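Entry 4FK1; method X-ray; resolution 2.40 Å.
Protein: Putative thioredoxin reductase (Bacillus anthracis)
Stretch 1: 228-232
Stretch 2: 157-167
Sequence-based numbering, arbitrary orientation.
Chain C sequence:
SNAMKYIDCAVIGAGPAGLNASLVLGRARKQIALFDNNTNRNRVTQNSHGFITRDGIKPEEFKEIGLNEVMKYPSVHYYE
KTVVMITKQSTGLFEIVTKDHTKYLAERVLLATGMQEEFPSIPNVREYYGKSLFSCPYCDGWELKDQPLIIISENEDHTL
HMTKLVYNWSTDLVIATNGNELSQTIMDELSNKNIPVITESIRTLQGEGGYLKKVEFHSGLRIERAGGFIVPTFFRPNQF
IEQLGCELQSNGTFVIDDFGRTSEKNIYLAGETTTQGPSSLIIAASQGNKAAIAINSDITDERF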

# COMPACT_ATOMS: atom_id res chain seq x y z
N GLY C 228 -27.41 -1.94 -3.02
CA GLY C 228 -27.00 -2.47 -1.75
C GLY C 228 -25.72 -3.26 -1.75
O GLY C 228 -24.84 -3.08 -2.60
N PHE C 229 -25.64 -4.16 -0.78
CA PHE C 229 -24.44 -4.93 -0.55
C PHE C 229 -24.71 -6.41 -0.40
O PHE C 229 -25.71 -6.82 0.18
CB PHE C 229 -23.71 -4.37 0.68
CG PHE C 229 -23.13 -3.03 0.44
CD1 PHE C 229 -21.85 -2.91 -0.09
CD2 PHE C 229 -23.88 -1.89 0.68
CE1 PHE C 229 -21.31 -1.66 -0.34
CE2 PHE C 229 -23.36 -0.64 0.44
CZ PHE C 229 -22.07 -0.51 -0.07
N ILE C 230 -23.83 -7.22 -0.97
CA ILE C 230 -23.86 -8.66 -0.74
C ILE C 230 -22.60 -9.04 0.02
O ILE C 230 -21.62 -8.30 0.01
CB ILE C 230 -23.92 -9.45 -2.06
CG1 ILE C 230 -22.79 -9.02 -2.98
CG2 ILE C 230 -25.25 -9.27 -2.76
CD1 ILE C 230 -22.65 -9.92 -4.16
N VAL C 231 -22.64 -10.19 0.68
CA VAL C 231 -21.46 -10.71 1.34
C VAL C 231 -20.96 -11.93 0.58
O VAL C 231 -21.40 -13.05 0.84
CB VAL C 231 -21.75 -11.10 2.79
CG1 VAL C 231 -20.44 -11.44 3.52
CG2 VAL C 231 -22.50 -9.98 3.49
N PRO C 232 -20.05 -11.73 -0.37
CA PRO C 232 -19.60 -12.86 -1.19
C PRO C 232 -18.60 -13.76 -0.47
O PRO C 232 -18.03 -13.37 0.55
CB PRO C 232 -18.96 -12.19 -2.41
CG PRO C 232 -18.49 -10.88 -1.89
CD PRO C 232 -19.42 -10.46 -0.79
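Stretch 2, residues 157-167: DHTLHMTKLVY

Stretch 2 is helical through most of its length, and stretch 1 enters as a β-strand over Gly228 to Ile230 before leaving regular structure at Val231. The helix assignment rests on backbone angles clustered near -60/-45 from Thr159 onward and on a run of i to i+4 hydrogen bonds: Thr163 N to Thr159 O at 3.1 Å, Lys164 N to Leu160 O at 2.9 Å, Leu165 N to His161 O at 2.9 Å and Val166 N to Met162 O at 2.9 Å. The earliest of these bonds within the stretch, Met162 N to His158 O, is weak at 3.3 Å, and His158 itself has phi/psi of -108/-11. In the strand, Phe229 (-131/140) and Ile230 (-114/159) are extended, whereas Gly228 adopts 160/-154, angles at which a CB would be jammed against the preceding carbonyl oxygen.

The two axes approach to 10.5 Å and cross at a signed angle of 154°, so helix and strand run roughly antiparallel. The register agrees: Phe229 CA lies 8.3 Å from Val166 CA, near the C-terminal end of stretch 2, while Val231 CA lies 7.7 Å from His158 CA, near its beginning. Advancing along stretch 1 therefore means moving back along the helix. No hydrogen bond links the stretches; the contact is mainly apolar side-chain packing, with one backbone atom, Ile230 O, also in reach of Met162 CE, and it buries 267 Å² summed over both sides.

The helix presents His158, Met162 and Val166, spaced four residues apart and thus on one side of the helix, each with its CA-to-CB bond toward stretch 1. Phe229 and Val231 answer with CB atoms directed toward the helix, while that of the intervening Ile230 points away, an alternation that begins in the strand and carries on into Val231, just beyond it.

Met162, present as selenomethionine, is the central element. Its chi1 is t and chi2 p, with chi3 off-well at 147°, and its CE methyl comes within 3.5 Å of Phe229 CB. The same CE lies 3.7 Å from Ile230 O, so Ile230 takes part through its backbone although its side chain stays at least 6.6 Å from the helix. Farther back along the Met162 side chain, CG lies 4.3 Å from Val231 CG2, a looser apolar contact.

The flanking pairs follow the register. Phe229, with chi1 m, brings CD2 to 3.7 Å from Val166 CG2, which approaches the ring obliquely. At the other end, Val231 CG1 lies 4.0 Å from His158 ND1, again oblique to the ring.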

# COMPACT_ATOMS: atom_id res chain seq x y z
N ASP C 157 -23.02 -14.98 10.83
CA ASP C 157 -21.71 -14.62 11.39
C ASP C 157 -21.17 -13.30 10.84
O ASP C 157 -20.40 -12.62 11.50
CB ASP C 157 -20.68 -15.74 11.15
CG ASP C 157 -20.99 -17.02 11.93
OD1 ASP C 157 -21.66 -16.93 12.98
OD2 ASP C 157 -20.57 -18.11 11.49
N HIS C 158 -21.63 -12.93 9.65
CA HIS C 158 -21.16 -11.74 8.95
C HIS C 158 -22.20 -10.63 8.94
O HIS C 158 -21.90 -9.49 8.54
CB HIS C 158 -20.86 -12.08 7.50
CG HIS C 158 -19.94 -13.25 7.34
ND1 HIS C 158 -20.10 -14.19 6.35
CD2 HIS C 158 -18.85 -13.62 8.04
CE1 HIS C 158 -19.15 -15.10 6.45
NE2 HIS C 158 -18.37 -14.78 7.47
N THR C 159 -23.42 -10.95 9.34
CA THR C 159 -24.52 -10.04 9.09
C THR C 159 -24.48 -8.78 9.96
O THR C 159 -24.76 -7.68 9.48
CB THR C 159 -25.88 -10.76 9.19
OG1 THR C 159 -25.93 -11.80 8.20
CG2 THR C 159 -27.03 -9.79 8.97
N LEU C 160 -24.12 -8.92 11.24
CA LEU C 160 -24.12 -7.78 12.14
C LEU C 160 -23.07 -6.76 11.72
O LEU C 160 -23.37 -5.58 11.59
CB LEU C 160 -23.96 -8.21 13.61
CG LEU C 160 -24.16 -7.09 14.64
CD1 LEU C 160 -25.54 -6.48 14.50
CD2 LEU C 160 -23.95 -7.59 16.05
N HIS C 161 -21.85 -7.23 11.48
CA HIS C 161 -20.76 -6.38 11.01
C HIS C 161 -21.11 -5.53 9.78
O HIS C 161 -21.00 -4.31 9.80
CB HIS C 161 -19.53 -7.24 10.70
CG HIS C 161 -18.37 -6.46 10.20
ND1 HIS C 161 -17.43 -5.89 11.04
CD2 HIS C 161 -17.98 -6.15 8.94
CE1 HIS C 161 -16.52 -5.26 10.32
NE2 HIS C 161 -16.83 -5.40 9.04
N MSE C 162 -21.51 -6.19 8.71
CA MSE C 162 -21.87 -5.52 7.48
C MSE C 162 -22.96 -4.46 7.71
O MSE C 162 -22.91 -3.37 7.13
CB MSE C 162 -22.38 -6.58 6.50
CG MSE C 162 -22.59 -6.03 5.09
SE MSE C 162 -20.91 -5.22 4.44
CE MSE C 162 -21.08 -5.64 2.56
N THR C 163 -23.95 -4.80 8.54
CA THR C 163 -25.04 -3.87 8.86
C THR C 163 -24.54 -2.63 9.59
O THR C 163 -24.85 -1.51 9.19
CB THR C 163 -26.12 -4.53 9.75
OG1 THR C 163 -26.66 -5.67 9.08
CG2 THR C 163 -27.24 -3.55 10.02
N LYS C 164 -23.81 -2.84 10.68
CA LYS C 164 -23.19 -1.75 11.41
C LYS C 164 -22.36 -0.86 10.48
O LYS C 164 -22.37 0.36 10.62
CB LYS C 164 -22.27 -2.29 12.49
CG LYS C 164 -22.96 -2.81 13.72
CD LYS C 164 -21.94 -3.06 14.81
CE LYS C 164 -22.62 -3.41 16.11
NZ LYS C 164 -21.60 -3.62 17.18
N LEU C 165 -21.66 -1.47 9.53
CA LEU C 165 -20.74 -0.73 8.67
C LEU C 165 -21.53 0.10 7.66
O LEU C 165 -21.35 1.31 7.58
CB LEU C 165 -19.75 -1.67 7.97
CG LEU C 165 -18.63 -1.04 7.14
CD1 LEU C 165 -17.73 -0.09 7.94
CD2 LEU C 165 -17.77 -2.11 6.48
N VAL C 166 -22.43 -0.55 6.93
CA VAL C 166 -23.27 0.09 5.91
C VAL C 166 -24.13 1.24 6.47
O VAL C 166 -24.39 2.23 5.80
CB VAL C 166 -24.18 -0.96 5.21
CG1 VAL C 166 -25.28 -0.29 4.40
CG2 VAL C 166 -23.35 -1.86 4.32
N TYR C 167 -24.53 1.09 7.72
CA TYR C 167 -25.32 2.12 8.39
C TYR C 167 -24.66 3.51 8.39
O TYR C 167 -25.40 4.50 8.44
CB TYR C 167 -25.64 1.65 9.82
CG TYR C 167 -26.81 2.34 10.54
CD1 TYR C 167 -26.57 3.29 11.53
CD2 TYR C 167 -28.13 2.00 10.27
CE1 TYR C 167 -27.61 3.90 12.20
CE2 TYR C 167 -29.20 2.62 10.95
CZ TYR C 167 -28.92 3.56 11.92
OH TYR C 167 -29.94 4.19 12.61